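Local coordinates for flavin-nucleotide-binding protein (Mycobacterium smegmatis, PDB 4YBN) that binds FAD and heme through a split beta-barrel of the pyridoxamine 5'-phosphate oxidase type and is probably an oxidoreductase, at residues Leu28-Pro33 with Phe52-Asp57; Ala105-Thr110 with Leu154-Asp159. All coordinates share one frame; numbering follows the deposited sequence. Where two conformers were deposited one is given.

Contact 1: residues Leu28-Pro33 with Phe52-Asp57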
ATOM      1  N   LEU A  28       2.679  -2.786 -13.104  1.00 23.65           N
ATOM      2  CA  LEU A  28       2.389  -2.497 -11.706  1.00 22.91           C
ATOM      3  C   LEU A  28       0.975  -2.127 -11.505  1.00 20.52           C
ATOM      4  O   LEU A  28       0.291  -2.710 -10.659  1.00 20.90           O
ATOM      5  CB  LEU A  28       3.269  -1.375 -11.225  1.00 22.39           C
ATOM      6  CG  LEU A  28       3.041  -0.935  -9.775  1.00 22.52           C
ATOM      7  CD1 LEU A  28       3.273  -2.070  -8.839  1.00 24.94           C
ATOM      8  CD2 LEU A  28       3.903   0.229  -9.451  1.00 23.95           C
ATOM      9  N   LEU A  29       0.447  -1.232 -12.350  1.00 20.32           N
ATOM     10  CA  LEU A  29      -0.941  -0.800 -12.205  1.00 18.46           C
ATOM     11  C   LEU A  29      -1.956  -1.899 -12.482  1.00 23.33           C
ATOM     12  O   LEU A  29      -3.082  -1.891 -11.995  1.00 22.55           O
ATOM     13  CB  LEU A  29      -1.209   0.387 -13.127  1.00 21.12           C
ATOM     14  CG  LEU A  29      -0.424   1.658 -12.899  1.00 20.80           C
ATOM     15  CD1 LEU A  29      -0.763   2.731 -13.866  1.00 22.97           C
ATOM     16  CD2 LEU A  29      -0.574   2.164 -11.462  1.00 21.51           C
ATOM     17  N   ASP A  30      -1.561  -2.903 -13.255  1.00 21.55           N
ATOM     18  CA  ASP A  30      -2.409  -4.014 -13.472  1.00 24.87           C
ATOM     19  C   ASP A  30      -2.216  -5.125 -12.472  1.00 25.51           C
ATOM     20  O   ASP A  30      -2.779  -6.194 -12.656  1.00 30.43           O
ATOM     21  CB  ASP A  30      -2.083  -4.608 -14.838  1.00 25.88           C
ATOM     22  CG  ASP A  30      -2.508  -3.669 -15.971  1.00 30.93           C
ATOM     23  OD1 ASP A  30      -3.335  -2.762 -15.690  1.00 30.81           O
ATOM     24  OD2 ASP A  30      -1.992  -3.841 -17.095  1.00 28.23           O
ATOM     25  N   THR A  31      -1.396  -4.914 -11.460  1.00 24.96           N
ATOM     26  CA  THR A  31      -1.162  -5.892 -10.444  1.00 26.70           C
ATOM     27  C   THR A  31      -1.843  -5.479  -9.130  1.00 26.58           C
ATOM     28  O   THR A  31      -2.521  -6.287  -8.527  1.00 26.51           O
ATOM     29  CB  THR A  31       0.356  -6.052 -10.213  1.00 30.31           C
ATOM     30  OG1 THR A  31       0.969  -6.452 -11.420  1.00 31.47           O
ATOM     31  CG2 THR A  31       0.638  -7.135  -9.140  1.00 33.98           C
ATOM     32  N   ILE A  32      -1.617  -4.262  -8.678  1.00 23.93           N
ATOM     33  CA  ILE A  32      -2.069  -3.812  -7.351  1.00 23.77           C
ATOM     34  C   ILE A  32      -3.365  -3.097  -7.521  1.00 23.63           C
ATOM     35  O   ILE A  32      -3.396  -2.179  -8.303  1.00 25.20           O
ATOM     36  CB  ILE A  32      -1.025  -2.817  -6.757  1.00 23.10           C
ATOM     37  CG1 ILE A  32       0.368  -3.486  -6.684  1.00 26.46           C
ATOM     38  CG2 ILE A  32      -1.445  -2.338  -5.369  1.00 24.23           C
ATOM     39  CD1 ILE A  32       0.405  -4.663  -5.738  1.00 28.99           C
ATOM     40  N   PRO A  33      -4.428  -3.461  -6.788  1.00 24.21           N
ATOM     41  CA  PRO A  33      -5.710  -2.783  -6.920  1.00 25.87           C
ATOM     42  C   PRO A  33      -5.943  -1.578  -5.995  1.00 25.15           C
ATOM     43  O   PRO A  33      -6.956  -0.916  -6.116  1.00 24.16           O
ATOM     44  CB  PRO A  33      -6.689  -3.885  -6.577  1.00 26.62           C
ATOM     45  CG  PRO A  33      -6.000  -4.653  -5.566  1.00 27.74           C
ATOM     46  CD  PRO A  33      -4.544  -4.638  -5.906  1.00 27.45           C
ATOM     47  N   PHE A  52      -8.526   1.128  -7.529  1.00 18.19           N
ATOM     48  CA  PHE A  52      -8.489   1.780  -8.823  1.00 17.51           C
ATOM     49  C   PHE A  52      -8.337   0.671  -9.881  1.00 18.33           C
ATOM     50  O   PHE A  52      -7.866  -0.457  -9.583  1.00 17.18           O
ATOM     51  CB  PHE A  52      -7.339   2.750  -8.914  1.00 17.33           C
ATOM     52  CG  PHE A  52      -6.046   2.078  -9.155  1.00 18.45           C
ATOM     53  CD1 PHE A  52      -5.304   1.525  -8.072  1.00 18.37           C
ATOM     54  CD2 PHE A  52      -5.562   1.882 -10.450  1.00 17.08           C
ATOM     55  CE1 PHE A  52      -4.153   0.783  -8.273  1.00 18.00           C
ATOM     56  CE2 PHE A  52      -4.415   1.156 -10.654  1.00 18.32           C
ATOM     57  CZ  PHE A  52      -3.708   0.566  -9.581  1.00 18.13           C
ATOM     58  N   GLY A  53      -8.677   0.978 -11.115  1.00 17.66           N
ATOM     59  CA  GLY A  53      -8.311   0.122 -12.241  1.00 19.70           C
ATOM     60  C   GLY A  53      -7.742   0.969 -13.371  1.00 19.26           C
ATOM     61  O   GLY A  53      -8.142   2.128 -13.539  1.00 21.14           O
ATOM     62  N   ARG A  54      -6.744   0.468 -14.071  1.00 16.13           N
ATOM     63  CA  ARG A  54      -6.240   1.104 -15.244  1.00 18.45           C
ATOM     64  C   ARG A  54      -7.146   0.694 -16.405  1.00 20.25           C
ATOM     65  O   ARG A  54      -7.259  -0.523 -16.714  1.00 22.01           O
ATOM     66  CB  ARG A  54      -4.812   0.678 -15.549  1.00 19.31           C
ATOM     67  CG  ARG A  54      -4.229   1.475 -16.705  1.00 19.14           C
ATOM     68  CD  ARG A  54      -2.831   1.049 -17.138  1.00 21.44           C
ATOM     69  NE  ARG A  54      -2.690  -0.368 -17.536  1.00 23.02           N
ATOM     70  CZ  ARG A  54      -2.898  -0.800 -18.785  1.00 26.82           C
ATOM     71  NH1 ARG A  54      -3.172   0.046 -19.745  1.00 27.76           N
ATOM     72  NH2 ARG A  54      -2.736  -2.063 -19.103  1.00 26.95           N
ATOM     73  N   VAL A  55      -7.789   1.675 -17.025  1.00 21.21           N
ATOM     74  CA  VAL A  55      -8.637   1.448 -18.214  1.00 22.51           C
ATOM     75  C   VAL A  55      -7.957   2.150 -19.306  1.00 20.45           C
ATOM     76  O   VAL A  55      -8.117   3.317 -19.473  1.00 22.28           O
ATOM     77  CB  VAL A  55     -10.049   1.907 -17.983  1.00 23.90           C
ATOM     78  CG1 VAL A  55     -10.964   1.686 -19.204  1.00 26.62           C
ATOM     79  CG2 VAL A  55     -10.599   1.159 -16.774  1.00 24.40           C
ATOM     80  N   GLY A  56      -7.116   1.407 -19.983  1.00 22.09           N
ATOM     81  CA  GLY A  56      -6.261   1.971 -21.006  1.00 22.56           C
ATOM     82  C   GLY A  56      -5.228   2.947 -20.486  1.00 22.34           C
ATOM     83  O   GLY A  56      -4.363   2.551 -19.715  1.00 25.67           O
ATOM     84  N   ASP A  57      -5.373   4.203 -20.831  1.00 22.29           N
ATOM     85  CA  ASP A  57      -4.487   5.239 -20.403  1.00 25.69           C
ATOM     86  C   ASP A  57      -5.154   6.140 -19.368  1.00 21.44           C
ATOM     87  O   ASP A  57      -4.775   7.280 -19.184  1.00 24.50           O
ATOM     88  CB  ASP A  57      -3.991   6.059 -21.580  1.00 28.82           C
ATOM     89  CG  ASP A  57      -3.174   5.236 -22.558  1.00 35.17           C
ATOM     90  OD1 ASP A  57      -2.328   4.404 -22.168  1.00 30.84           O
ATOM     91  OD2 ASP A  57      -3.386   5.419 -23.754  1.00 34.03           O
TER
HETATM   92  O   HOH W   1      -5.624  -2.196 -13.584  1.00 24.88           O
HETATM   93  O   HOH W   2      -5.555  -2.699 -17.036  1.00 29.19           O
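Asp30 and Arg54 form a side-on salt bridge, the guanidinium offering NE and NH2 to the two carboxylate oxygens. The firmer half is NH2 to OD2 of Asp30, 2.8 Å and nearly straight at 177°, in the guanidinium plane and on the syn lone pair. The other half, Arg54 NE to Asp30 OD1, is longer at 3.1 Å and more bent (139°); the carboxylate and guanidinium planes are twisted against each other, and OD1 lies out of the guanidinium plane. Arginine suits the place because its N-H groups point several ways: NE and NH2 take Asp30 while NH1 reaches Gly56 O in the turn after its own strand. Two waters add to the polar side. One bridges Leu29 O and Arg54 N, accepting from the latter; the other joins Asp30 OD1 to Arg54 O.

The salt bridge sits where helix 22-29 ends and the chain turns into strand 34-41 of the split barrel, opposite the end of strand 44-55, the antiparallel neighbour of 34-41. Main-chain bonding is the second element: Phe52 N donates to Pro33 O over 2.9 Å.

Apolar packing is the third. The Phe52 ring, with CG between the backbone N and the carbonyl carbon (chi1 78°), reaches to the helix end, where its CZ lies 4.0 Å from Leu29 CD2, the two side chains crossing at about a right angle. The same CZ is only 3.0 Å from Ile32 O, and Leu29 O is also near. An aromatic suits this place, since its weakly positive C-H groups can sit close to carbonyl oxygens while the ring packs on Leu29. Val83, Leu59 and Ile61 of the sheet also touch this ring.

Contact 2: residues Ala105-Thr110 with Leu154-Asp159. With FAD (flavin-adenine dinucleotide), chain K.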
ATOM      1  N   ALA A 105       4.707   3.500  -7.986  1.00 19.56           N
ATOM      2  CA  ALA A 105       4.474   4.527  -9.012  1.00 21.93           C
ATOM      3  C   ALA A 105       3.790   5.659  -8.349  1.00 21.38           C
ATOM      4  O   ALA A 105       2.980   5.467  -7.433  1.00 21.18           O
ATOM      5  CB  ALA A 105       3.635   3.946 -10.122  1.00 20.22           C
ATOM      6  N   THR A 106       4.094   6.865  -8.809  1.00 19.97           N
ATOM      7  CA  THR A 106       3.423   8.056  -8.358  1.00 20.49           C
ATOM      8  C   THR A 106       2.940   8.829  -9.611  1.00 21.04           C
ATOM      9  O   THR A 106       3.714   8.972 -10.553  1.00 24.15           O
ATOM     10  CB  THR A 106       4.346   8.971  -7.568  1.00 24.25           C
ATOM     11  OG1 THR A 106       5.104   8.185  -6.622  1.00 29.99           O
ATOM     12  CG2 THR A 106       3.473   9.923  -6.797  1.00 26.15           C
ATOM     13  N   LEU A 107       1.656   9.159  -9.650  1.00 18.93           N
ATOM     14  CA  LEU A 107       1.007   9.900 -10.741  1.00 21.61           C
ATOM     15  C   LEU A 107       0.375  11.234 -10.254  1.00 23.14           C
ATOM     16  O   LEU A 107      -0.182  11.300  -9.176  1.00 22.48           O
ATOM     17  CB  LEU A 107      -0.113   9.095 -11.367  1.00 20.48           C
ATOM     18  CG  LEU A 107       0.428   7.744 -11.872  1.00 25.47           C
ATOM     19  CD1 LEU A 107       0.271   6.630 -10.821  1.00 26.73           C
ATOM     20  CD2 LEU A 107      -0.253   7.368 -13.171  1.00 29.55           C
ATOM     21  N   PHE A 108       0.375  12.268 -11.086  1.00 19.83           N
ATOM     22  CA  PHE A 108      -0.043  13.595 -10.603  1.00 20.96           C
ATOM     23  C   PHE A 108      -1.032  14.093 -11.619  1.00 21.25           C
ATOM     24  O   PHE A 108      -0.772  13.923 -12.793  1.00 24.06           O
ATOM     25  CB  PHE A 108       1.178  14.514 -10.660  1.00 22.89           C
ATOM     26  CG  PHE A 108       2.289  14.091  -9.764  1.00 26.46           C
ATOM     27  CD1 PHE A 108       2.243  14.414  -8.405  1.00 31.47           C
ATOM     28  CD2 PHE A 108       3.376  13.395 -10.255  1.00 30.30           C
ATOM     29  CE1 PHE A 108       3.281  14.053  -7.537  1.00 30.04           C
ATOM     30  CE2 PHE A 108       4.428  13.024  -9.410  1.00 33.28           C
ATOM     31  CZ  PHE A 108       4.366  13.369  -8.041  1.00 29.58           C
ATOM     32  N   GLY A 109      -2.097  14.720 -11.172  1.00 22.21           N
ATOM     33  CA  GLY A 109      -2.931  15.489 -12.025  1.00 23.26           C
ATOM     34  C   GLY A 109      -4.248  15.733 -11.374  1.00 23.95           C
ATOM     35  O   GLY A 109      -4.413  15.572 -10.164  1.00 21.59           O
ATOM     36  N   THR A 110      -5.214  16.056 -12.213  0.68 22.52           N
ATOM     37  CA  THR A 110      -6.555  16.380 -11.784  0.68 22.81           C
ATOM     38  C   THR A 110      -7.462  15.332 -12.325  0.68 23.15           C
ATOM     39  O   THR A 110      -7.471  15.053 -13.520  0.68 27.67           O
ATOM     40  CB  THR A 110      -6.927  17.824 -12.288  0.68 25.88           C
ATOM     41  OG1 THR A 110      -5.957  18.716 -11.764  0.68 24.91           O
ATOM     42  CG2 THR A 110      -8.263  18.255 -11.840  0.68 23.17           C
ATOM     43  N   LEU A 154      -8.095   9.768 -13.973  1.00 21.44           N
ATOM     44  CA  LEU A 154      -6.876  10.512 -14.094  1.00 21.73           C
ATOM     45  C   LEU A 154      -6.086  10.012 -15.270  1.00 23.96           C
ATOM     46  O   LEU A 154      -5.806   8.833 -15.383  1.00 21.92           O
ATOM     47  CB  LEU A 154      -6.080  10.308 -12.795  1.00 23.16           C
ATOM     48  CG  LEU A 154      -4.691  10.943 -12.710  1.00 22.93           C
ATOM     49  CD1 LEU A 154      -4.893  12.437 -12.559  1.00 26.01           C
ATOM     50  CD2 LEU A 154      -3.851  10.435 -11.577  1.00 26.33           C
ATOM     51  N   ALA A 155      -5.722  10.934 -16.151  1.00 23.66           N
ATOM     52  CA  ALA A 155      -4.967  10.647 -17.364  1.00 24.96           C
ATOM     53  C   ALA A 155      -3.576  10.193 -17.077  1.00 23.01           C
ATOM     54  O   ALA A 155      -2.884  10.807 -16.306  1.00 24.62           O
ATOM     55  CB  ALA A 155      -4.923  11.893 -18.285  1.00 25.73           C
ATOM     56  N   ILE A 156      -3.160   9.098 -17.708  1.00 23.18           N
ATOM     57  CA  ILE A 156      -1.805   8.671 -17.640  1.00 27.20           C
ATOM     58  C   ILE A 156      -1.131   9.140 -18.924  1.00 28.21           C
ATOM     59  O   ILE A 156      -1.333   8.545 -19.985  1.00 26.50           O
ATOM     60  CB  ILE A 156      -1.646   7.175 -17.560  1.00 25.55           C
ATOM     61  CG1 ILE A 156      -2.414   6.602 -16.378  1.00 28.87           C
ATOM     62  CG2 ILE A 156      -0.152   6.848 -17.498  1.00 26.38           C
ATOM     63  CD1 ILE A 156      -2.677   5.090 -16.500  1.00 30.40           C
ATOM     64  N   GLY A 157      -0.319  10.171 -18.790  1.00 29.18           N
ATOM     65  CA  GLY A 157       0.268  10.814 -19.950  1.00 29.56           C
ATOM     66  C   GLY A 157       1.705  10.393 -20.072  1.00 30.25           C
ATOM     67  O   GLY A 157       2.069   9.317 -19.589  1.00 29.01           O
ATOM     68  N   ASP A 158       2.521  11.229 -20.737  1.00 31.81           N
ATOM     69  CA  ASP A 158       3.946  10.932 -20.891  1.00 38.98           C
ATOM     70  C   ASP A 158       4.771  11.477 -19.747  1.00 36.44           C
ATOM     71  O   ASP A 158       5.786  10.948 -19.453  1.00 37.66           O
ATOM     72  CB  ASP A 158       4.473  11.543 -22.188  1.00 45.84           C
ATOM     73  CG  ASP A 158       3.905  10.857 -23.405  1.00 52.33           C
ATOM     74  OD1 ASP A 158       3.923   9.602 -23.440  1.00 56.53           O
ATOM     75  OD2 ASP A 158       3.431  11.563 -24.308  1.00 57.36           O
ATOM     76  N   ASP A 159       4.332  12.561 -19.132  1.00 35.21           N
ATOM     77  CA  ASP A 159       5.194  13.320 -18.267  1.00 39.71           C
ATOM     78  C   ASP A 159       4.729  13.371 -16.785  1.00 32.82           C
ATOM     79  O   ASP A 159       5.386  13.998 -15.947  1.00 33.37           O
ATOM     80  CB  ASP A 159       5.341  14.755 -18.840  1.00 42.47           C
ATOM     81  CG  ASP A 159       6.136  14.803 -20.200  1.00 52.76           C
ATOM     82  OD1 ASP A 159       6.910  13.878 -20.520  1.00 57.33           O
ATOM     83  OD2 ASP A 159       5.968  15.780 -20.975  1.00 66.38           O
TER
HETATM   84  PA  FAD K 305      12.211  13.445  -3.867  0.72 42.12           P
HETATM   85  O1A FAD K 305      13.424  13.993  -4.562  0.72 41.44           O
HETATM   86  O2A FAD K 305      11.791  14.122  -2.596  0.72 40.31           O
HETATM   87  O5B FAD K 305      10.997  13.323  -4.983  0.72 41.95           O
HETATM   88  C5B FAD K 305      11.167  13.724  -6.360  0.72 34.22           C
HETATM   89  C4B FAD K 305      10.298  12.879  -7.302  0.72 36.15           C
HETATM   90  O4B FAD K 305      10.796  11.528  -7.340  0.72 35.55           O
HETATM   91  C3B FAD K 305       8.849  12.636  -6.861  0.72 38.02           C
HETATM   92  O3B FAD K 305       7.946  13.745  -7.025  0.72 37.63           O
HETATM   93  C2B FAD K 305       8.468  11.335  -7.589  0.72 37.16           C
HETATM   94  O2B FAD K 305       7.945  11.582  -8.887  0.72 38.80           O
HETATM   95  C1B FAD K 305       9.799  10.582  -7.725  0.72 35.63           C
HETATM   96  N9A FAD K 305       9.795   9.436  -6.809  0.72 35.60           N
HETATM   97  C8A FAD K 305      10.499   9.445  -5.651  0.72 38.79           C
HETATM   98  N7A FAD K 305      10.278   8.286  -4.964  0.72 37.67           N
HETATM   99  C5A FAD K 305       9.425   7.533  -5.684  0.72 31.64           C
HETATM  100  C6A FAD K 305       8.804   6.201  -5.467  0.72 28.35           C
HETATM  101  N6A FAD K 305       9.145   5.541  -4.337  0.72 26.39           N
HETATM  102  N1A FAD K 305       7.968   5.717  -6.435  0.72 27.57           N
HETATM  103  C2A FAD K 305       7.659   6.446  -7.550  0.72 25.44           C
HETATM  104  N3A FAD K 305       8.207   7.660  -7.779  0.72 32.68           N
HETATM  105  C4A FAD K 305       9.094   8.268  -6.908  0.72 32.29           C
HETATM  106  N1  FAD K 305      12.829   5.565   1.351  0.72 31.62           N
HETATM  107  C2  FAD K 305      13.496   5.832   2.512  0.72 32.39           C
HETATM  108  O2  FAD K 305      14.174   6.884   2.459  0.72 32.53           O
HETATM  109  N3  FAD K 305      13.407   5.026   3.611  0.72 30.55           N
HETATM  110  C4  FAD K 305      12.577   3.919   3.643  0.72 31.13           C
HETATM  111  O4  FAD K 305      12.364   3.128   4.606  0.72 26.33           O
HETATM  112  C4X FAD K 305      11.853   3.557   2.403  0.72 30.02           C
HETATM  113  N5  FAD K 305      11.022   2.487   2.350  0.72 30.21           N
HETATM  114  C5X FAD K 305      10.332   2.236   1.205  0.72 29.77           C
HETATM  115  C6  FAD K 305       9.517   1.155   1.139  0.72 31.10           C
HETATM  116  C7  FAD K 305       8.852   0.878  -0.042  0.72 36.98           C
HETATM  117  C7M FAD K 305       7.932  -0.295  -0.127  0.72 40.84           C
HETATM  118  C8  FAD K 305       8.969   1.743  -1.236  0.72 32.17           C
HETATM  119  C8M FAD K 305       8.185   1.461  -2.492  0.72 35.02           C
HETATM  120  C9  FAD K 305       9.798   2.824  -1.171  0.72 30.59           C
HETATM  121  C9A FAD K 305      10.477   3.095   0.009  0.72 29.64           C
HETATM  122  N10 FAD K 305      11.296   4.224   0.082  0.72 30.69           N
HETATM  123  C10 FAD K 305      12.019   4.472   1.247  0.72 31.62           C
HETATM  124  C1' FAD K 305      11.496   5.093  -1.106  0.72 33.03           C
HETATM  125  C2' FAD K 305      10.854   6.452  -1.021  0.72 30.63           C
HETATM  126  O2' FAD K 305       9.575   6.376  -1.646  0.72 27.72           O
HETATM  127  C3' FAD K 305      11.732   7.408  -1.833  0.72 29.31           C
HETATM  128  O3' FAD K 305      12.041   6.803  -3.133  0.72 30.15           O
HETATM  129  C4' FAD K 305      12.999   7.786  -1.020  0.72 28.69           C
HETATM  130  O4' FAD K 305      12.643   8.393   0.254  0.72 30.40           O
HETATM  131  C5' FAD K 305      13.868   8.742  -1.816  0.72 30.13           C
HETATM  132  O5' FAD K 305      13.033   9.778  -2.309  0.72 32.61           O
HETATM  133  P   FAD K 305      13.647  11.076  -3.031  0.72 35.94           P
HETATM  134  O1P FAD K 305      14.463  10.502  -4.160  0.72 36.78           O
HETATM  135  O2P FAD K 305      14.277  11.956  -2.014  0.72 34.94           O
HETATM  136  O3P FAD K 305      12.374  11.837  -3.612  0.72 34.86           O
HETATM  137  O   HOH W   3      -6.561  13.544 -15.684  1.00 25.35           O
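In the split barrel, strand 99-108 turns a corner at Gly109 into strand 110-113, which pairs with strand 149-155, and this contact packs into the corner, between strand 99-108 and the end of strand 149-155. Leu154 is the main filler. Its CG is anti to the backbone N (chi1 177°), and its two methyls part: CD2 lies 4.0 Å from Leu107 CB, while CD1 rests on the corner itself, 3.6 Å from Gly109 C. Glycine fits there because a beta carbon would meet that methyl tightly and also press on the preceding carbonyl oxygen. Leu107 CD2 then meets Ile156 CG1 at 3.9 Å, the side chains crossing at a slant, with Trp161 touching both residues. A water bridges Ala155 N and Thr110 O, accepting from the first and donating to the second.

The alternation of the strand turns Thr106 and Phe108 to the cofactor instead. Thr106 OG1 is 3.2 Å from C2A of the FAD adenine, and Phe108 CZ approaches the ribose hydroxyl O3B at 3.7 Å; Ala47 and Pro45 of the second subunit pack on these two side chains. The alternating strand thus pairs an apolar face, whose side chain makes no polar demands, with a face of hydroxyl and ring that meets the nucleotide.

In the fold
Contact 1 precedes contact 2 in sequence, yet their centres are only about 12 Å apart and both reach the same curled sheet. Ile156 joins them: its CD1 lies 3.9 Å from Arg54 CG and 4.0 Å from Leu29 CD1, and its N probably forms a hydrogen bond with Asp57 O (2.8 Å). In addition, Leu28 CD2 packs 3.7 Å from Ala105 N, carrying helix 22-29 onto the strand that lines the adenine site. Contact 2 touches its FAD directly, whereas contact 1 lies nearer a different FAD, about 7 Å from the side chain of Pro33, with a heme about 8 Å from that side chain. Pockets are shared with the second subunit.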